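Cysteine synthase 3 (Entamoeba histolytica, PDB 6KR5) catalyses the last step of cysteine synthesis, using pyridoxal phosphate to make L-cysteine and acetate from O-acetyl-L-serine and sulfide. Local coordinates at residues Asp261-Met265 and Val330-Leu334; Arg60-Ile65 and Asp164-His169. One frame throughout, in Å; residues are numbered along the deposited sequence.

Interaction 1 of 2, residues Asp261-Met265 and Val330-Leu334; sequences DAWKM and VLDSL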
loop_
_atom_site.group_PDB
_atom_site.type_symbol
_atom_site.label_atom_id
_atom_site.label_comp_id
_atom_site.label_asym_id
_atom_site.label_seq_id
_atom_site.Cartn_x
_atom_site.Cartn_y
_atom_site.Cartn_z
ATOM N N ASP B 261 6.109 -19.853 13.180
ATOM C CA ASP B 261 7.289 -19.565 12.371
ATOM C C ASP B 261 6.966 -18.562 11.270
ATOM O O ASP B 261 7.787 -17.691 10.951
ATOM C CB ASP B 261 7.851 -20.853 11.766
ATOM C CG ASP B 261 8.466 -21.775 12.801
ATOM O OD1 ASP B 261 8.563 -21.375 13.984
ATOM O OD2 ASP B 261 8.856 -22.910 12.421
ATOM N N ALA B 262 5.775 -18.669 10.671
ATOM C CA ALA B 262 5.378 -17.678 9.673
ATOM C C ALA B 262 5.368 -16.274 10.267
ATOM O O ALA B 262 5.846 -15.317 9.641
ATOM C CB ALA B 262 4.000 -18.040 9.105
ATOM N N TRP B 263 4.823 -16.129 11.473
ATOM C CA TRP B 263 4.771 -14.819 12.108
ATOM C C TRP B 263 6.167 -14.320 12.445
ATOM O O TRP B 263 6.490 -13.150 12.216
ATOM C CB TRP B 263 3.937 -14.870 13.377
ATOM C CG TRP B 263 2.516 -15.204 13.180
ATOM C CD1 TRP B 263 1.797 -15.164 12.013
ATOM C CD2 TRP B 263 1.610 -15.625 14.200
ATOM N NE1 TRP B 263 0.490 -15.546 12.255
ATOM C CE2 TRP B 263 0.355 -15.832 13.588
ATOM C CE3 TRP B 263 1.745 -15.866 15.572
ATOM C CZ2 TRP B 263 -0.761 -16.243 14.308
ATOM C CZ3 TRP B 263 0.637 -16.282 16.283
ATOM C CH2 TRP B 263 -0.597 -16.471 15.648
ATOM N N LYS B 264 6.996 -15.194 13.032
ATOM C CA LYS B 264 8.364 -14.808 13.363
ATOM C C LYS B 264 9.141 -14.409 12.110
ATOM O O LYS B 264 9.869 -13.409 12.114
ATOM C CB LYS B 264 9.061 -15.952 14.098
ATOM C CG LYS B 264 10.468 -15.599 14.558
ATOM C CD LYS B 264 10.928 -16.482 15.717
ATOM C CE LYS B 264 11.168 -17.901 15.272
ATOM N NZ LYS B 264 11.499 -18.824 16.402
ATOM N N MET B 265 8.986 -15.171 11.020
ATOM C CA MET B 265 9.630 -14.796 9.764
ATOM C C MET B 265 9.185 -13.413 9.296
ATOM O O MET B 265 10.014 -12.602 8.864
ATOM C CB MET B 265 9.334 -15.836 8.684
ATOM C CG MET B 265 10.136 -15.603 7.417
ATOM S SD MET B 265 11.818 -16.272 7.561
ATOM C CE MET B 265 12.782 -14.772 7.671
ATOM N N VAL B 330 17.628 -15.339 15.677
ATOM C CA VAL B 330 16.325 -15.545 15.052
ATOM C C VAL B 330 16.458 -16.426 13.821
ATOM O O VAL B 330 15.682 -17.368 13.634
ATOM C CB VAL B 330 15.670 -14.193 14.713
ATOM C CG1 VAL B 330 14.449 -14.418 13.837
ATOM C CG2 VAL B 330 15.263 -13.484 15.983
ATOM N N LEU B 331 17.433 -16.136 12.954
ATOM C CA LEU B 331 17.566 -16.934 11.736
ATOM C C LEU B 331 17.995 -18.362 12.049
ATOM O O LEU B 331 17.538 -19.304 11.396
ATOM C CB LEU B 331 18.546 -16.283 10.770
ATOM C CG LEU B 331 18.059 -14.970 10.154
ATOM C CD1 LEU B 331 19.093 -14.463 9.171
ATOM C CD2 LEU B 331 16.718 -15.156 9.465
ATOM N N ASP B 332 18.876 -18.548 13.042
ATOM C CA ASP B 332 19.220 -19.904 13.466
ATOM C C ASP B 332 17.982 -20.671 13.923
ATOM O O ASP B 332 17.819 -21.852 13.597
ATOM C CB ASP B 332 20.250 -19.866 14.595
ATOM C CG ASP B 332 21.680 -19.738 14.093
ATOM O OD1 ASP B 332 21.923 -19.919 12.884
ATOM O OD2 ASP B 332 22.571 -19.461 14.928
ATOM N N SER B 333 17.099 -20.018 14.685
ATOM C CA SER B 333 15.910 -20.693 15.199
ATOM C C SER B 333 14.968 -21.113 14.077
ATOM O O SER B 333 14.201 -22.072 14.232
ATOM C CB SER B 333 15.189 -19.787 16.201
ATOM O OG SER B 333 14.331 -18.860 15.545
ATOM N N LEU B 334 15.031 -20.431 12.943
ATOM C CA LEU B 334 14.147 -20.695 11.818
ATOM C C LEU B 334 14.754 -21.610 10.772
ATOM O O LEU B 334 14.018 -22.379 10.131
ATOM C CB LEU B 334 13.753 -19.373 11.148
ATOM C CG LEU B 334 12.817 -18.482 11.951
ATOM C CD1 LEU B 334 12.757 -17.102 11.334
ATOM C CD2 LEU B 334 11.442 -19.117 12.016
HETATM O O HOH W 1 11.399 -23.389 10.710
#
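Leu-334 pushes its forked end in among three side chains of the opposing helix, Asp-261, Lys-264 and Met-265. Its CD2 branch does most of the touching: it lies 4.0 Å from Asp-261 CB and, on the lysine side, 3.5 Å from Lys-264 CE, tighter than carbon atoms usually pack. Leu-334 runs past both Asp-261 and Lys-264 in the opposite direction, so the contacts are flank to flank. The other branch serves the methionine, with Leu-334 CD1 at 4.0 Å from Met-265 SD, the two chains crossing at a slant. Met-265 folds over at chi2 and carries CE on to Leu-331, whose CD2 is 4.3 Å away.

Lys-264 leaves its helix over Val-330 CG1, then bends at chi3 (70°), which carries its ammonium down the flank of Leu-334 to Ser-333. There NZ donates to Ser-333 OG at 3.0 Å. The hydroxyl gives its own proton to Val-330 O (2.8 Å), approaching 22° from the carbonyl plane, so OG works as donor and acceptor at once. The two bonds form a chain from the ammonium through the hydroxyl to Val-330 O, and the ammonium would probably polarise the hydroxyl. A water donates to both Asp-261 OD2 and Leu-334 O, linking the helices a second time through a polar bridge.

The local axes run nearly antiparallel (152°) and stay 10.9 Å apart, a distance spanned by the long side chains. Helix 259-273 directly follows strand 253-257, an outermost strand of the six-stranded mixed sheet; Asp-261, Ala-262 and Met-265 also touch helix 279-292, whereas on helix 327-335 Leu-331 packs on His-35 and Asp-332 is hydrogen-bonded to it.

Interaction 2 of 2, residues Arg60-Ile65 and Asp164-His169; sequences RVGFNI and DNTAAH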
loop_
_atom_site.group_PDB
_atom_site.type_symbol
_atom_site.label_atom_id
_atom_site.label_comp_id
_atom_site.label_asym_id
_atom_site.label_seq_id
_atom_site.Cartn_x
_atom_site.Cartn_y
_atom_site.Cartn_z
ATOM N N ARG B 60 -5.665 -8.448 -8.551
ATOM C CA ARG B 60 -5.628 -9.087 -9.861
ATOM C C ARG B 60 -6.811 -10.013 -10.045
ATOM O O ARG B 60 -7.390 -10.084 -11.140
ATOM C CB ARG B 60 -4.346 -9.896 -10.022
ATOM C CG ARG B 60 -3.048 -9.128 -9.889
ATOM C CD ARG B 60 -1.924 -10.134 -10.031
ATOM N NE ARG B 60 -0.598 -9.604 -9.751
ATOM C CZ ARG B 60 0.259 -9.178 -10.673
ATOM N NH1 ARG B 60 -0.068 -9.163 -11.961
ATOM N NH2 ARG B 60 1.463 -8.774 -10.304
ATOM N N VAL B 61 -7.162 -10.734 -8.980
ATOM C CA VAL B 61 -8.181 -11.774 -9.036
ATOM C C VAL B 61 -9.562 -11.152 -9.165
ATOM O O VAL B 61 -10.363 -11.554 -10.016
ATOM C CB VAL B 61 -8.085 -12.673 -7.793
ATOM C CG1 VAL B 61 -9.268 -13.652 -7.733
ATOM C CG2 VAL B 61 -6.727 -13.396 -7.752
ATOM N N GLY B 62 -9.869 -10.178 -8.306
ATOM C CA GLY B 62 -11.170 -9.531 -8.395
ATOM C C GLY B 62 -11.356 -8.834 -9.724
ATOM O O GLY B 62 -12.435 -8.897 -10.331
ATOM N N PHE B 63 -10.298 -8.183 -10.207
ATOM C CA PHE B 63 -10.360 -7.532 -11.507
ATOM C C PHE B 63 -10.650 -8.536 -12.611
ATOM O O PHE B 63 -11.566 -8.335 -13.414
ATOM C CB PHE B 63 -9.052 -6.806 -11.807
ATOM C CG PHE B 63 -8.963 -6.339 -13.227
ATOM C CD1 PHE B 63 -9.655 -5.206 -13.630
ATOM C CD2 PHE B 63 -8.237 -7.046 -14.167
ATOM C CE1 PHE B 63 -9.594 -4.768 -14.941
ATOM C CE2 PHE B 63 -8.184 -6.616 -15.483
ATOM C CZ PHE B 63 -8.865 -5.486 -15.867
ATOM N N ASN B 64 -9.865 -9.614 -12.696
ATOM C CA ASN B 64 -10.052 -10.501 -13.843
ATOM C C ASN B 64 -11.343 -11.306 -13.758
ATOM O O ASN B 64 -11.950 -11.596 -14.797
ATOM C CB ASN B 64 -8.871 -11.451 -14.027
ATOM C CG ASN B 64 -8.803 -11.963 -15.447
ATOM O OD1 ASN B 64 -8.716 -11.162 -16.389
ATOM N ND2 ASN B 64 -8.904 -13.281 -15.624
ATOM N N ILE B 65 -11.774 -11.703 -12.557
ATOM C CA ILE B 65 -13.058 -12.402 -12.435
ATOM C C ILE B 65 -14.182 -11.537 -12.995
ATOM O O ILE B 65 -15.015 -12.002 -13.780
ATOM C CB ILE B 65 -13.310 -12.793 -10.966
ATOM C CG1 ILE B 65 -12.488 -14.042 -10.617
ATOM C CG2 ILE B 65 -14.795 -13.014 -10.704
ATOM C CD1 ILE B 65 -12.490 -14.382 -9.165
ATOM N N ASP B 164 -11.026 -17.768 -14.029
ATOM C CA ASP B 164 -10.598 -16.390 -14.239
ATOM C C ASP B 164 -9.763 -15.875 -13.076
ATOM O O ASP B 164 -9.073 -14.864 -13.221
ATOM C CB ASP B 164 -11.811 -15.493 -14.478
ATOM C CG ASP B 164 -12.608 -15.924 -15.699
ATOM O OD1 ASP B 164 -11.992 -16.452 -16.650
ATOM O OD2 ASP B 164 -13.843 -15.751 -15.695
ATOM N N ASN B 165 -9.804 -16.566 -11.935
ATOM C CA ASN B 165 -8.821 -16.341 -10.875
ATOM C C ASN B 165 -7.434 -16.760 -11.356
ATOM O O ASN B 165 -6.518 -15.933 -11.460
ATOM C CB ASN B 165 -9.273 -17.111 -9.621
ATOM C CG ASN B 165 -8.245 -17.111 -8.487
ATOM O OD1 ASN B 165 -7.079 -16.767 -8.662
ATOM N ND2 ASN B 165 -8.699 -17.522 -7.300
ATOM N N THR B 166 -7.277 -18.045 -11.690
ATOM C CA THR B 166 -6.009 -18.566 -12.192
ATOM C C THR B 166 -5.477 -17.748 -13.362
ATOM O O THR B 166 -4.279 -17.440 -13.424
ATOM C CB THR B 166 -6.230 -20.023 -12.598
ATOM O OG1 THR B 166 -6.923 -20.675 -11.535
ATOM C CG2 THR B 166 -4.911 -20.733 -12.865
ATOM N N ALA B 167 -6.359 -17.380 -14.292
ATOM C CA ALA B 167 -5.948 -16.687 -15.511
ATOM C C ALA B 167 -5.365 -15.301 -15.243
ATOM O O ALA B 167 -4.603 -14.789 -16.070
ATOM C CB ALA B 167 -7.138 -16.580 -16.466
ATOM N N ALA B 168 -5.718 -14.668 -14.117
ATOM C CA ALA B 168 -5.115 -13.375 -13.787
ATOM C C ALA B 168 -3.602 -13.461 -13.734
ATOM O O ALA B 168 -2.900 -12.457 -13.951
ATOM C CB ALA B 168 -5.645 -12.871 -12.448
ATOM N N HIS B 169 -3.079 -14.645 -13.454
ATOM C CA HIS B 169 -1.662 -14.796 -13.188
ATOM C C HIS B 169 -0.850 -15.051 -14.448
ATOM O O HIS B 169 0.362 -15.291 -14.356
ATOM C CB HIS B 169 -1.486 -15.890 -12.153
ATOM C CG HIS B 169 -2.042 -15.494 -10.828
ATOM N ND1 HIS B 169 -1.477 -14.488 -10.072
ATOM C CD2 HIS B 169 -3.139 -15.906 -10.155
ATOM C CE1 HIS B 169 -2.181 -14.330 -8.966
ATOM N NE2 HIS B 169 -3.195 -15.179 -8.991
HETATM O O HOH W 2 -2.614 -10.177 -13.072
HETATM O O HOH W 3 -15.326 -14.787 -13.886
#
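The carboxamide of Asn-64 lies edge-on to Asp-164 O: ND2 donates at 2.9 Å, almost straight (174°), with the oxygen 2° out of the amide plane and the donor on a carbonyl lone pair. In this fold-type II architecture of pyridoxal-phosphate enzymes, to which cysteine synthases belong, helix 58-72 packs against segment 164-169, whose His-169 side chain comes within about 4 Å of the cofactor. Asn-64 CG stands anti to its backbone nitrogen (chi1 -158°), which carries the amide across to helix 163-167. At the edge of the Arg-60 guanidinium, in its plane, a water lies between NH1 and Ala-168 O, while NE and NH2 form salt bridges with Glu-49 and Glu-175. The His-169 ring is met obliquely by Arg-60 CD and Val-61 CG2; its ND1 is bonded to Thr-172.

Asp-164 has a salt bridge to Arg-74, and its CB rests against Ile-65. Val-61 passes aslant over the Asn-165 amide, CG2 3.5 Å from OD1, while ND2 of Asn-165 is held by Thr-193 and Gln-159. Small Ala-168 lets the backbones near each other at that point, its CB sitting 3.5 Å from Arg-60 O and 3.9 Å from Asn-64 CB.

How the interactions relate
The contacts lie on opposite sides of the chain's centre, their own centres 32 Å apart and their nearest atoms about 19 Å apart, and they share no helix. Interaction 2 is buried, beside the cofactor, and its backbones come closer than those of interaction 1; an amide-to-backbone-carbonyl hydrogen bond crosses it, and Arg-60 and Asp-164 make their salt bridges with residues outside both segments. Interaction 1 lies farther out and is partly buried: long side chains fill a wider gap, with apolar packing at the middle and a lysine-serine hydrogen bond at the margin. The second subunit reaches only interaction 2's segments, through Ile-6 of that neighbouring chain on Phe-63.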